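Local coordinates for protein Hydrogenase/urease maturation factor HypB (Helicobacter pylori, PDB 4LPS) that binds and slowly hydrolyses GTP and is required for nickel insertion during maturation of [NiFe] hydrogenase, and for urease maturation, at residues A[76-81]-A[85-90]; A[61-66]-A[131-136]; A[98-103]-A[114-119]; A[47-52]-A[226-231]. All blocks are in the same frame, centred on the assembly; numbering follows the deposited sequence. Where two conformers were deposited one is given.

Contact 1: A[76-81]-A[85-90]; sequences VVEGDL and RDADRL. With MG (magnesium ion), chain C; GDP (guanosine-5'-diphosphate), chain D.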
# COMPACT_ATOMS: atom_id res chain seq x y z
N VAL A 76 -10.88 1.12 2.43
CA VAL A 76 -9.99 0.47 1.48
C VAL A 76 -10.56 0.41 0.06
O VAL A 76 -11.74 0.16 -0.15
CB VAL A 76 -9.64 -0.97 1.95
CG1 VAL A 76 -8.73 -1.66 0.95
CG2 VAL A 76 -8.99 -0.94 3.32
N VAL A 77 -9.69 0.67 -0.91
CA VAL A 77 -9.97 0.36 -2.30
C VAL A 77 -9.11 -0.83 -2.72
O VAL A 77 -7.88 -0.76 -2.66
CB VAL A 77 -9.69 1.57 -3.22
CG1 VAL A 77 -9.63 1.13 -4.66
CG2 VAL A 77 -10.76 2.64 -3.03
N GLU A 78 -9.75 -1.92 -3.12
CA GLU A 78 -9.05 -3.17 -3.44
C GLU A 78 -8.92 -3.37 -4.94
O GLU A 78 -9.90 -3.27 -5.67
CB GLU A 78 -9.78 -4.37 -2.84
CG GLU A 78 -9.47 -4.64 -1.38
CD GLU A 78 -8.09 -5.22 -1.18
OE1 GLU A 78 -7.66 -5.31 -0.01
OE2 GLU A 78 -7.44 -5.60 -2.18
N GLY A 79 -7.69 -3.63 -5.39
CA GLY A 79 -7.46 -3.91 -6.79
C GLY A 79 -7.12 -5.36 -7.06
O GLY A 79 -6.08 -5.86 -6.61
N ASP A 80 -7.99 -6.05 -7.79
CA ASP A 80 -7.73 -7.42 -8.22
C ASP A 80 -8.25 -7.60 -9.63
O ASP A 80 -9.04 -6.80 -10.12
CB ASP A 80 -8.37 -8.43 -7.27
CG ASP A 80 -7.58 -8.61 -5.98
OD1 ASP A 80 -6.44 -9.09 -6.06
OD2 ASP A 80 -8.11 -8.27 -4.90
N LEU A 81 -7.78 -8.66 -10.30
CA LEU A 81 -8.33 -9.02 -11.60
C LEU A 81 -9.78 -9.48 -11.46
O LEU A 81 -10.66 -8.96 -12.15
CB LEU A 81 -7.49 -10.13 -12.25
CG LEU A 81 -6.32 -9.71 -13.16
CD1 LEU A 81 -5.38 -8.76 -12.45
CD2 LEU A 81 -5.57 -10.95 -13.63
N ARG A 85 -12.51 -11.46 -3.04
CA ARG A 85 -11.97 -12.25 -1.94
C ARG A 85 -11.28 -11.36 -0.91
O ARG A 85 -11.50 -11.52 0.29
CB ARG A 85 -11.02 -13.34 -2.45
CG ARG A 85 -11.73 -14.65 -2.81
CD ARG A 85 -10.91 -15.54 -3.74
NE ARG A 85 -11.62 -16.80 -4.01
CZ ARG A 85 -11.05 -17.89 -4.50
NH1 ARG A 85 -9.75 -17.90 -4.78
NH2 ARG A 85 -11.77 -18.98 -4.71
N ASP A 86 -10.43 -10.44 -1.36
CA ASP A 86 -9.73 -9.55 -0.44
C ASP A 86 -10.70 -8.57 0.23
O ASP A 86 -10.63 -8.34 1.44
CB ASP A 86 -8.61 -8.79 -1.15
CG ASP A 86 -7.50 -9.71 -1.61
OD1 ASP A 86 -7.30 -10.77 -0.98
OD2 ASP A 86 -6.81 -9.36 -2.59
N ALA A 87 -11.61 -8.00 -0.55
CA ALA A 87 -12.57 -7.03 -0.04
C ALA A 87 -13.47 -7.65 1.02
O ALA A 87 -13.79 -7.01 2.03
CB ALA A 87 -13.41 -6.46 -1.18
N ASP A 88 -13.90 -8.88 0.78
CA ASP A 88 -14.74 -9.61 1.73
C ASP A 88 -14.02 -9.89 3.05
O ASP A 88 -14.61 -9.73 4.12
CB ASP A 88 -15.21 -10.93 1.12
CG ASP A 88 -16.40 -10.75 0.19
OD1 ASP A 88 -17.12 -9.74 0.34
OD2 ASP A 88 -16.62 -11.63 -0.67
N ARG A 89 -12.76 -10.31 2.98
CA ARG A 89 -11.96 -10.51 4.18
C ARG A 89 -11.91 -9.24 5.04
O ARG A 89 -11.99 -9.31 6.26
CB ARG A 89 -10.53 -10.93 3.83
CG ARG A 89 -10.37 -12.40 3.45
CD ARG A 89 -9.03 -12.65 2.77
NE ARG A 89 -7.91 -12.42 3.68
CZ ARG A 89 -6.63 -12.47 3.32
NH1 ARG A 89 -5.68 -12.25 4.22
NH2 ARG A 89 -6.29 -12.75 2.07
N LEU A 90 -11.78 -8.10 4.37
CA LEU A 90 -11.68 -6.82 5.06
C LEU A 90 -13.03 -6.40 5.66
O LEU A 90 -13.08 -5.88 6.78
CB LEU A 90 -11.17 -5.74 4.10
CG LEU A 90 -9.69 -5.86 3.71
CD1 LEU A 90 -9.32 -4.81 2.69
CD2 LEU A 90 -8.81 -5.72 4.94
MG MG C . -4.67 -9.33 -1.13
PB GDP D . -1.70 -10.54 -0.24
O1B GDP D . -2.09 -11.47 -1.37
O2B GDP D . -2.86 -9.66 0.14
O3B GDP D . -0.56 -9.66 -0.67
O3A GDP D . -1.21 -11.41 1.02
PA GDP D . -2.22 -12.26 1.94
O1A GDP D . -2.74 -11.40 3.06
O2A GDP D . -3.34 -12.87 1.15
O5' GDP D . -1.24 -13.37 2.55
C5' GDP D . -0.89 -14.53 1.80
C4' GDP D . -0.46 -15.63 2.76
O4' GDP D . 0.60 -15.15 3.58
C3' GDP D . -1.60 -16.00 3.70
O3' GDP D . -1.57 -17.42 3.87
C2' GDP D . -1.25 -15.35 5.01
O2' GDP D . -1.71 -16.15 6.10
C1' GDP D . 0.26 -15.32 4.96
N9 GDP D . 0.85 -14.22 5.75
C8 GDP D . 0.53 -12.91 5.72
N7 GDP D . 1.32 -12.21 6.57
C5 GDP D . 2.18 -13.08 7.15
C6 GDP D . 3.29 -13.02 8.13
O6 GDP D . 3.62 -11.93 8.65
N1 GDP D . 3.92 -14.15 8.44
C2 GDP D . 3.58 -15.34 7.89
N2 GDP D . 4.26 -16.45 8.25
N3 GDP D . 2.58 -15.47 6.99
C4 GDP D . 1.87 -14.39 6.59
O HOH W 1 -9.96 -9.82 -4.24
O HOH W 2 -4.90 -11.56 -0.82
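V76, E78 and D80 on strand 74-80 meet D86, A87 and L90 on helix 85-91 in a buried strand-to-helix contact beside the magnesium ion. The two short axes run nearly antiparallel, at 153°, and come within 8.5 Å of each other. At the apolar end V76 and L90 cross at about a right angle, with V76 CG1 3.6 Å from L90 CD1. The same L90 methyl packs against the carboxylate of E78. E78 bends at chi2 (-73°). Its CG faces A87, its chain crosses D86 at about a right angle, and its OE2 lies 3.6 Å from D86 CB. The plane of its carboxylate is turned about 50° from that of D86. Strand 74-80 and helix 85-91 open a beta-alpha-beta unit that ends in strand 97-101, part of the G domain of this SIMIBI GTPase.

The polar end belongs to D80 and D86. Their OD2 atoms are 2.9 Å apart, and both are acceptors. Each has other partners. D80 OD2 takes a hydrogen bond from Q99. A water also lies between it and the backbone N of D86, but its bond to OD2 is too short to trust. D86 OD2 binds magnesium at 2.6 Å. T60, E135, GDP O2B and a further water are also ligands of the ion. One turn on, R89 reaches the nucleotide. A bend at chi3 carries its guanidinium to the alpha phosphate, where NH2 donates edge-on and almost straight to GDP O2A at 3.1 Å. NH1 donates to GDP O1A at 3.3 Å, and also forms a salt bridge with E64.

Contact 2: A[61-66]-A[131-136]; sequences TMLENL and FLIIEN. With MG (magnesium ion), chain C; GDP (guanosine-5'-diphosphate), chain D.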
# COMPACT_ATOMS: atom_id res chain seq x y z
N THR A 61 -3.65 -9.24 4.77
CA THR A 61 -3.46 -9.64 6.16
C THR A 61 -3.02 -8.45 7.00
O THR A 61 -3.50 -8.26 8.13
CB THR A 61 -2.42 -10.77 6.30
OG1 THR A 61 -2.88 -11.94 5.61
CG2 THR A 61 -2.19 -11.12 7.77
N MET A 62 -2.12 -7.65 6.45
CA MET A 62 -1.64 -6.46 7.13
C MET A 62 -2.78 -5.48 7.43
O MET A 62 -2.88 -4.95 8.53
CB MET A 62 -0.57 -5.76 6.30
CG MET A 62 0.06 -4.57 7.00
SD MET A 62 1.14 -3.66 5.88
CE MET A 62 -0.09 -3.02 4.74
N LEU A 63 -3.62 -5.25 6.43
CA LEU A 63 -4.76 -4.35 6.59
C LEU A 63 -5.76 -4.90 7.61
O LEU A 63 -6.33 -4.14 8.39
CB LEU A 63 -5.46 -4.11 5.25
CG LEU A 63 -4.63 -3.39 4.17
CD1 LEU A 63 -5.43 -3.21 2.90
CD2 LEU A 63 -4.15 -2.04 4.68
N GLU A 64 -5.97 -6.22 7.59
CA GLU A 64 -6.81 -6.87 8.60
C GLU A 64 -6.29 -6.59 10.00
O GLU A 64 -7.07 -6.33 10.92
CB GLU A 64 -6.88 -8.38 8.35
CG GLU A 64 -7.74 -8.80 7.16
CD GLU A 64 -7.64 -10.29 6.88
OE1 GLU A 64 -6.51 -10.83 6.91
OE2 GLU A 64 -8.68 -10.93 6.64
N ASN A 65 -4.97 -6.66 10.16
CA ASN A 65 -4.34 -6.41 11.45
C ASN A 65 -4.36 -4.93 11.84
O ASN A 65 -4.44 -4.60 13.03
CB ASN A 65 -2.90 -6.93 11.44
CG ASN A 65 -2.83 -8.45 11.48
OD1 ASN A 65 -3.70 -9.10 12.06
ND2 ASN A 65 -1.80 -9.02 10.86
N LEU A 66 -4.27 -4.05 10.85
CA LEU A 66 -4.32 -2.61 11.11
C LEU A 66 -5.69 -2.18 11.62
O LEU A 66 -5.82 -1.21 12.36
CB LEU A 66 -3.95 -1.82 9.85
CG LEU A 66 -2.46 -1.70 9.51
CD1 LEU A 66 -2.28 -1.03 8.15
CD2 LEU A 66 -1.72 -0.94 10.59
N PHE A 131 -7.60 7.88 6.68
CA PHE A 131 -6.80 7.27 5.65
C PHE A 131 -7.67 6.59 4.61
O PHE A 131 -8.68 5.96 4.94
CB PHE A 131 -5.83 6.24 6.24
CG PHE A 131 -4.83 6.81 7.21
CD1 PHE A 131 -5.16 7.03 8.54
CD2 PHE A 131 -3.54 7.12 6.78
CE1 PHE A 131 -4.23 7.55 9.42
CE2 PHE A 131 -2.61 7.64 7.66
CZ PHE A 131 -2.95 7.86 8.98
N LEU A 132 -7.30 6.74 3.34
CA LEU A 132 -7.86 5.90 2.29
C LEU A 132 -6.73 5.04 1.77
O LEU A 132 -5.71 5.55 1.30
CB LEU A 132 -8.47 6.75 1.17
CG LEU A 132 -8.85 5.98 -0.10
CD1 LEU A 132 -10.08 5.11 0.13
CD2 LEU A 132 -9.10 6.93 -1.26
N ILE A 133 -6.91 3.73 1.86
CA ILE A 133 -5.84 2.80 1.53
C ILE A 133 -6.14 2.06 0.24
O ILE A 133 -7.18 1.41 0.10
CB ILE A 133 -5.60 1.80 2.68
CG1 ILE A 133 -5.13 2.55 3.93
CG2 ILE A 133 -4.59 0.74 2.27
CD1 ILE A 133 -4.72 1.66 5.09
N ILE A 134 -5.22 2.17 -0.71
CA ILE A 134 -5.30 1.46 -1.97
C ILE A 134 -4.42 0.21 -1.92
O ILE A 134 -3.20 0.32 -1.77
CB ILE A 134 -4.87 2.35 -3.16
CG1 ILE A 134 -5.77 3.59 -3.24
CG2 ILE A 134 -4.90 1.58 -4.47
CD1 ILE A 134 -5.26 4.66 -4.18
N GLU A 135 -5.04 -0.96 -2.01
CA GLU A 135 -4.27 -2.19 -2.17
C GLU A 135 -4.21 -2.53 -3.65
O GLU A 135 -5.20 -2.94 -4.25
CB GLU A 135 -4.84 -3.35 -1.36
CG GLU A 135 -3.93 -4.58 -1.40
CD GLU A 135 -4.52 -5.81 -0.73
OE1 GLU A 135 -4.40 -6.91 -1.30
OE2 GLU A 135 -5.09 -5.67 0.37
N ASN A 136 -3.04 -2.34 -4.24
CA ASN A 136 -2.87 -2.52 -5.67
C ASN A 136 -2.87 -3.98 -6.09
O ASN A 136 -2.74 -4.88 -5.26
CB ASN A 136 -1.57 -1.85 -6.14
CG ASN A 136 -1.73 -1.11 -7.45
OD1 ASN A 136 -2.25 -1.66 -8.42
ND2 ASN A 136 -1.29 0.14 -7.48
MG MG C . -4.67 -9.33 -1.13
PB GDP D . -1.70 -10.54 -0.24
O1B GDP D . -2.09 -11.47 -1.37
O2B GDP D . -2.86 -9.66 0.14
O3B GDP D . -0.56 -9.66 -0.67
O3A GDP D . -1.21 -11.41 1.02
PA GDP D . -2.22 -12.26 1.94
O1A GDP D . -2.74 -11.40 3.06
O2A GDP D . -3.34 -12.87 1.15
O5' GDP D . -1.24 -13.37 2.55
C5' GDP D . -0.89 -14.53 1.80
C4' GDP D . -0.46 -15.63 2.76
O4' GDP D . 0.60 -15.15 3.58
C3' GDP D . -1.60 -16.00 3.70
O3' GDP D . -1.57 -17.42 3.87
C2' GDP D . -1.25 -15.35 5.01
O2' GDP D . -1.71 -16.15 6.10
C1' GDP D . 0.26 -15.32 4.96
N9 GDP D . 0.85 -14.22 5.75
C8 GDP D . 0.53 -12.91 5.72
N7 GDP D . 1.32 -12.21 6.57
C5 GDP D . 2.18 -13.08 7.15
C6 GDP D . 3.29 -13.02 8.13
O6 GDP D . 3.62 -11.93 8.65
N1 GDP D . 3.92 -14.15 8.44
C2 GDP D . 3.58 -15.34 7.89
N2 GDP D . 4.26 -16.45 8.25
N3 GDP D . 2.58 -15.47 6.99
C4 GDP D . 1.87 -14.39 6.59
O HOH W 2 -4.90 -11.56 -0.82
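L63 faces I133 and E135 with the two methyls of its isobutyl end. The L63 and I133 chains lie side by side and run in opposite senses. L63 CD2 meets I133 CG2 at 3.7 Å and I133 CD1 at 3.8 Å, so it sits against both branches of the isoleucine. L63 CD1 turns mainly to E135 and lies 3.5 Å from E135 OE2. These two side chains meet at a slant. No hydrogen bond joins the two segments. L63 also touches V76, while I133 packs on F51 and F74.

Helix 59-66 follows the phosphate-binding loop of this P-loop GTPase, and it lies over strand 131-135 near the middle of the parallel sheet. The nucleotide and its metal sit at one end of the contact. E135 is extended, with CG anti to the backbone N (chi1 -173°), and this carries its carboxylate beyond L63 to the ion. E135 OE1 binds magnesium at 2.4 Å, and T60 and D86 are the other protein ligands of that site. E135 OE2, the oxygen next to L63, lies close to E78 OE1, a carboxylate of like charge. On the helix, T61 grips GDP O1A twice. Its OG1 donates at 2.6 Å, and its backbone N donates at 2.9 Å with an N-H...O angle of 144°. T61 CG2 rests near C8 and N7 of the guanine.

Contact 3: A[98-103]-A[114-119]; sequences HQITTG and EGAFDL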
# COMPACT_ATOMS: atom_id res chain seq x y z
N HIS A 98 -14.03 -1.51 -0.95
CA HIS A 98 -14.67 -1.78 -2.23
C HIS A 98 -13.68 -2.32 -3.24
O HIS A 98 -12.57 -1.80 -3.40
CB HIS A 98 -15.36 -0.52 -2.76
CG HIS A 98 -16.78 -0.39 -2.30
ND1 HIS A 98 -17.81 -1.11 -2.85
CD2 HIS A 98 -17.33 0.38 -1.33
CE1 HIS A 98 -18.94 -0.79 -2.25
NE2 HIS A 98 -18.68 0.11 -1.32
N GLN A 99 -14.09 -3.39 -3.91
CA GLN A 99 -13.23 -4.10 -4.84
C GLN A 99 -13.27 -3.48 -6.23
O GLN A 99 -14.35 -3.23 -6.78
CB GLN A 99 -13.66 -5.57 -4.89
CG GLN A 99 -12.83 -6.44 -5.80
CD GLN A 99 -11.53 -6.86 -5.15
OE1 GLN A 99 -11.52 -7.44 -4.06
NE2 GLN A 99 -10.43 -6.54 -5.80
N ILE A 100 -12.10 -3.22 -6.79
CA ILE A 100 -12.00 -2.90 -8.20
C ILE A 100 -11.58 -4.15 -8.95
O ILE A 100 -10.53 -4.73 -8.66
CB ILE A 100 -10.97 -1.78 -8.48
CG1 ILE A 100 -11.35 -0.49 -7.76
CG2 ILE A 100 -10.87 -1.51 -9.97
CD1 ILE A 100 -10.39 0.66 -8.05
N THR A 101 -12.41 -4.60 -9.88
CA THR A 101 -12.04 -5.75 -10.69
C THR A 101 -11.51 -5.21 -12.01
O THR A 101 -12.26 -4.66 -12.81
CB THR A 101 -13.22 -6.72 -10.91
OG1 THR A 101 -14.37 -5.99 -11.35
CG2 THR A 101 -13.55 -7.45 -9.62
N THR A 102 -10.21 -5.39 -12.21
CA THR A 102 -9.53 -4.88 -13.40
C THR A 102 -9.77 -5.79 -14.59
O THR A 102 -9.59 -5.38 -15.74
CB THR A 102 -8.02 -4.75 -13.15
OG1 THR A 102 -7.45 -6.05 -12.99
CG2 THR A 102 -7.76 -3.93 -11.90
N GLY A 103 -10.18 -7.02 -14.32
CA GLY A 103 -10.41 -8.00 -15.36
C GLY A 103 -9.12 -8.59 -15.89
O GLY A 103 -8.79 -9.73 -15.57
N GLU A 114 -11.70 6.46 -9.14
CA GLU A 114 -12.79 7.43 -9.07
C GLU A 114 -14.11 6.77 -8.70
O GLU A 114 -14.84 7.26 -7.83
CB GLU A 114 -12.94 8.17 -10.40
CG GLU A 114 -14.09 9.16 -10.41
CD GLU A 114 -14.21 9.91 -11.72
OE1 GLU A 114 -15.22 10.63 -11.90
OE2 GLU A 114 -13.31 9.78 -12.57
N GLY A 115 -14.42 5.66 -9.38
CA GLY A 115 -15.65 4.93 -9.14
C GLY A 115 -15.76 4.43 -7.72
O GLY A 115 -16.79 4.60 -7.07
N ALA A 116 -14.69 3.80 -7.24
CA ALA A 116 -14.65 3.28 -5.87
C ALA A 116 -14.72 4.42 -4.86
O ALA A 116 -15.39 4.30 -3.83
CB ALA A 116 -13.38 2.46 -5.66
N PHE A 117 -14.04 5.52 -5.17
CA PHE A 117 -14.04 6.72 -4.34
C PHE A 117 -15.46 7.27 -4.16
O PHE A 117 -15.87 7.60 -3.05
CB PHE A 117 -13.13 7.78 -4.96
CG PHE A 117 -12.87 8.98 -4.08
CD1 PHE A 117 -13.66 10.11 -4.19
CD2 PHE A 117 -11.82 8.98 -3.17
CE1 PHE A 117 -13.42 11.22 -3.40
CE2 PHE A 117 -11.58 10.08 -2.38
CZ PHE A 117 -12.37 11.21 -2.49
N ASP A 118 -16.18 7.39 -5.27
CA ASP A 118 -17.55 7.90 -5.25
C ASP A 118 -18.48 7.04 -4.39
O ASP A 118 -19.29 7.57 -3.63
CB ASP A 118 -18.10 8.01 -6.67
CG ASP A 118 -17.45 9.13 -7.46
OD1 ASP A 118 -16.74 9.96 -6.84
OD2 ASP A 118 -17.65 9.19 -8.69
N LEU A 119 -18.37 5.72 -4.53
CA LEU A 119 -19.16 4.80 -3.72
C LEU A 119 -18.86 4.96 -2.23
O LEU A 119 -19.77 5.07 -1.41
CB LEU A 119 -18.91 3.35 -4.13
CG LEU A 119 -19.36 2.88 -5.52
CD1 LEU A 119 -18.87 1.47 -5.78
CD2 LEU A 119 -20.88 2.93 -5.64
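H98, the first residue of the segment, meets L119 on helix 110-122, and the two side chains cross at about a right angle. L119 CD1 sits 4.0 Å above one face of the imidazole, offset toward its rim, with ND1 the nearest ring atom. H98 was modelled in two conformers, so this detail holds for one of them. In that conformer NE2 is hydrogen-bonded to E123, just past the end of the helix. Q99 points to the other side of the strand.

Strand 97-101 is the outermost strand at this end of the parallel sheet. Helix 110-122 leads from it to strand 131-135, in a beta-alpha-beta connection that passes across strand 74-80. I100 is the second point of touch. With CG1 set beside the backbone N (chi1 -60°), the chain end swings nearer the helix, and I100 CG1 lies 4.2 Å from A116 CB. The small alanine lets the helix come close, and the CA atoms of H98 and A116 are 6.2 Å apart. V77 of the neighbouring strand touches both I100 and A116.

Contact 4: A[47-52]-A[226-231]; sequences YVLNFM and NFLLEK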
# COMPACT_ATOMS: atom_id res chain seq x y z
N TYR A 47 -5.66 11.05 3.96
CA TYR A 47 -4.27 10.70 3.71
C TYR A 47 -4.25 9.36 2.98
O TYR A 47 -4.68 8.34 3.53
CB TYR A 47 -3.47 10.63 5.01
CG TYR A 47 -1.97 10.72 4.80
CD1 TYR A 47 -1.36 11.93 4.52
CD2 TYR A 47 -1.17 9.59 4.89
CE1 TYR A 47 0.00 12.02 4.33
CE2 TYR A 47 0.20 9.67 4.69
CZ TYR A 47 0.78 10.89 4.41
OH TYR A 47 2.14 10.97 4.22
N VAL A 48 -3.79 9.37 1.74
CA VAL A 48 -3.95 8.21 0.87
C VAL A 48 -2.67 7.39 0.73
O VAL A 48 -1.59 7.93 0.44
CB VAL A 48 -4.44 8.65 -0.52
CG1 VAL A 48 -4.63 7.45 -1.42
CG2 VAL A 48 -5.73 9.42 -0.39
N LEU A 49 -2.79 6.09 0.95
CA LEU A 49 -1.67 5.16 0.86
C LEU A 49 -1.88 4.17 -0.28
O LEU A 49 -3.00 3.68 -0.48
CB LEU A 49 -1.46 4.42 2.18
CG LEU A 49 -1.41 5.26 3.46
CD1 LEU A 49 -1.34 4.38 4.69
CD2 LEU A 49 -0.21 6.19 3.42
N ASN A 50 -0.82 3.91 -1.03
CA ASN A 50 -0.85 2.95 -2.12
C ASN A 50 0.12 1.80 -1.85
O ASN A 50 1.34 1.98 -1.91
CB ASN A 50 -0.51 3.64 -3.44
CG ASN A 50 -0.35 2.67 -4.59
OD1 ASN A 50 -1.04 1.65 -4.67
ND2 ASN A 50 0.57 2.97 -5.50
N PHE A 51 -0.43 0.63 -1.53
CA PHE A 51 0.40 -0.53 -1.20
C PHE A 51 0.62 -1.43 -2.41
O PHE A 51 -0.33 -1.90 -3.04
CB PHE A 51 -0.23 -1.33 -0.06
CG PHE A 51 -0.07 -0.68 1.29
CD1 PHE A 51 1.10 -0.85 2.01
CD2 PHE A 51 -1.08 0.09 1.83
CE1 PHE A 51 1.26 -0.25 3.26
CE2 PHE A 51 -0.94 0.69 3.07
CZ PHE A 51 0.23 0.52 3.78
N MET A 52 1.89 -1.68 -2.72
CA MET A 52 2.25 -2.51 -3.86
C MET A 52 3.16 -3.65 -3.43
O MET A 52 3.97 -3.49 -2.51
CB MET A 52 2.94 -1.65 -4.92
CG MET A 52 1.99 -0.68 -5.61
SD MET A 52 2.86 0.52 -6.63
CE MET A 52 3.82 1.37 -5.38
N ASN A 226 1.92 3.82 13.88
CA ASN A 226 2.32 5.11 14.43
C ASN A 226 3.12 5.92 13.42
O ASN A 226 3.02 7.14 13.38
CB ASN A 226 3.14 4.92 15.71
CG ASN A 226 2.29 4.50 16.90
OD1 ASN A 226 1.10 4.82 16.96
ND2 ASN A 226 2.90 3.79 17.84
N PHE A 227 3.91 5.22 12.61
CA PHE A 227 4.62 5.83 11.50
C PHE A 227 3.67 6.50 10.53
O PHE A 227 3.88 7.65 10.12
CB PHE A 227 5.46 4.76 10.78
CG PHE A 227 6.01 5.20 9.45
CD1 PHE A 227 7.08 6.08 9.39
CD2 PHE A 227 5.46 4.73 8.27
CE1 PHE A 227 7.59 6.48 8.17
CE2 PHE A 227 5.96 5.13 7.05
CZ PHE A 227 7.03 6.01 7.00
N LEU A 228 2.60 5.80 10.17
CA LEU A 228 1.60 6.33 9.26
C LEU A 228 0.89 7.54 9.86
O LEU A 228 0.61 8.52 9.16
CB LEU A 228 0.58 5.25 8.90
CG LEU A 228 1.10 4.07 8.06
CD1 LEU A 228 -0.03 3.10 7.75
CD2 LEU A 228 1.74 4.56 6.77
N LEU A 229 0.59 7.45 11.15
CA LEU A 229 -0.08 8.53 11.87
C LEU A 229 0.77 9.80 11.86
O LEU A 229 0.25 10.90 11.71
CB LEU A 229 -0.38 8.12 13.31
CG LEU A 229 -1.59 7.20 13.54
CD1 LEU A 229 -1.79 6.94 15.03
CD2 LEU A 229 -2.84 7.80 12.92
N GLU A 230 2.08 9.63 12.04
CA GLU A 230 2.99 10.76 12.05
C GLU A 230 3.14 11.35 10.65
O GLU A 230 3.27 12.56 10.48
CB GLU A 230 4.35 10.35 12.61
CG GLU A 230 5.46 11.36 12.38
CD GLU A 230 5.23 12.68 13.11
OE1 GLU A 230 4.42 12.71 14.06
OE2 GLU A 230 5.87 13.69 12.73
N LYS A 231 3.11 10.48 9.64
CA LYS A 231 3.22 10.93 8.26
C LYS A 231 2.02 11.79 7.87
O LYS A 231 2.18 12.80 7.18
CB LYS A 231 3.38 9.74 7.32
CG LYS A 231 4.83 9.27 7.23
CD LYS A 231 5.71 10.41 6.73
CE LYS A 231 7.18 10.05 6.76
NZ LYS A 231 7.76 10.34 8.10
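L49 and L228 form the apolar half of this contact, and Y47 and K231 form the other half. L49 CD1 rests against both methyls of L228, 3.6 Å from CD1 and 3.7 Å from CD2. The two chains cross obliquely. Y47 reaches further along the helix. Its CG is anti to the backbone N (chi1 -161°), which sends the ring out from the strand to the last turn of the segment. There Y47 OH lies 3.6 Å from K231 CB. The carbonyl of K231 lies oblique to the ring, with Y47 CZ 3.6 Å from K231 O. K231 starts toward the strand, but its chain bends at chi2 and chi4 and its amine leads away, to a long, weak ion pair with E234. Its CG rests 3.9 Å above one face of the F227 ring, offset toward the rim.

A second shell surrounds these groups. Y47 OH is hydrogen-bonded to the backbone O of Y236, beyond the end of the helix. M152 of strand 152-158 touches both Y47 and L49. F51, two residues further along the strand, packs against F224 of helix 218-234 and against I133. Strand 47-52 lies inside the parallel sheet, between strands 131-135 and 152-158, and leads into the P-loop that holds the GDP phosphates. Helix 218-234 is the last helix of the chain. No hydrogen bond crosses between the two segments. Leucine methyls, an aromatic ring, the aliphatic part of a lysine and the K231 carbonyl make the join, while the polar ends of Y47 and K231 find partners further along the C-terminal stretch.

In the fold
The chain enters these contacts at strand 47-52, where contact 4 opens. It closes only at helix 218-234, so its loop encloses all the others. Contact 2 opens next, at helix 59-66, and closes at strand 131-135. Within that loop contacts 1 and 3 follow in series, 76-81 with 85-90 and then 98-103 with 114-119. None of the loops cross. Four adjacent strands, 97-101, 74-80, 131-135 and 47-52, carry the four contacts in one parallel sheet. The helices of contacts 1, 2 and 4 lie on one face, and that of contact 3 lies on the other. Contacts 1 and 2 share the magnesium ion and GDP.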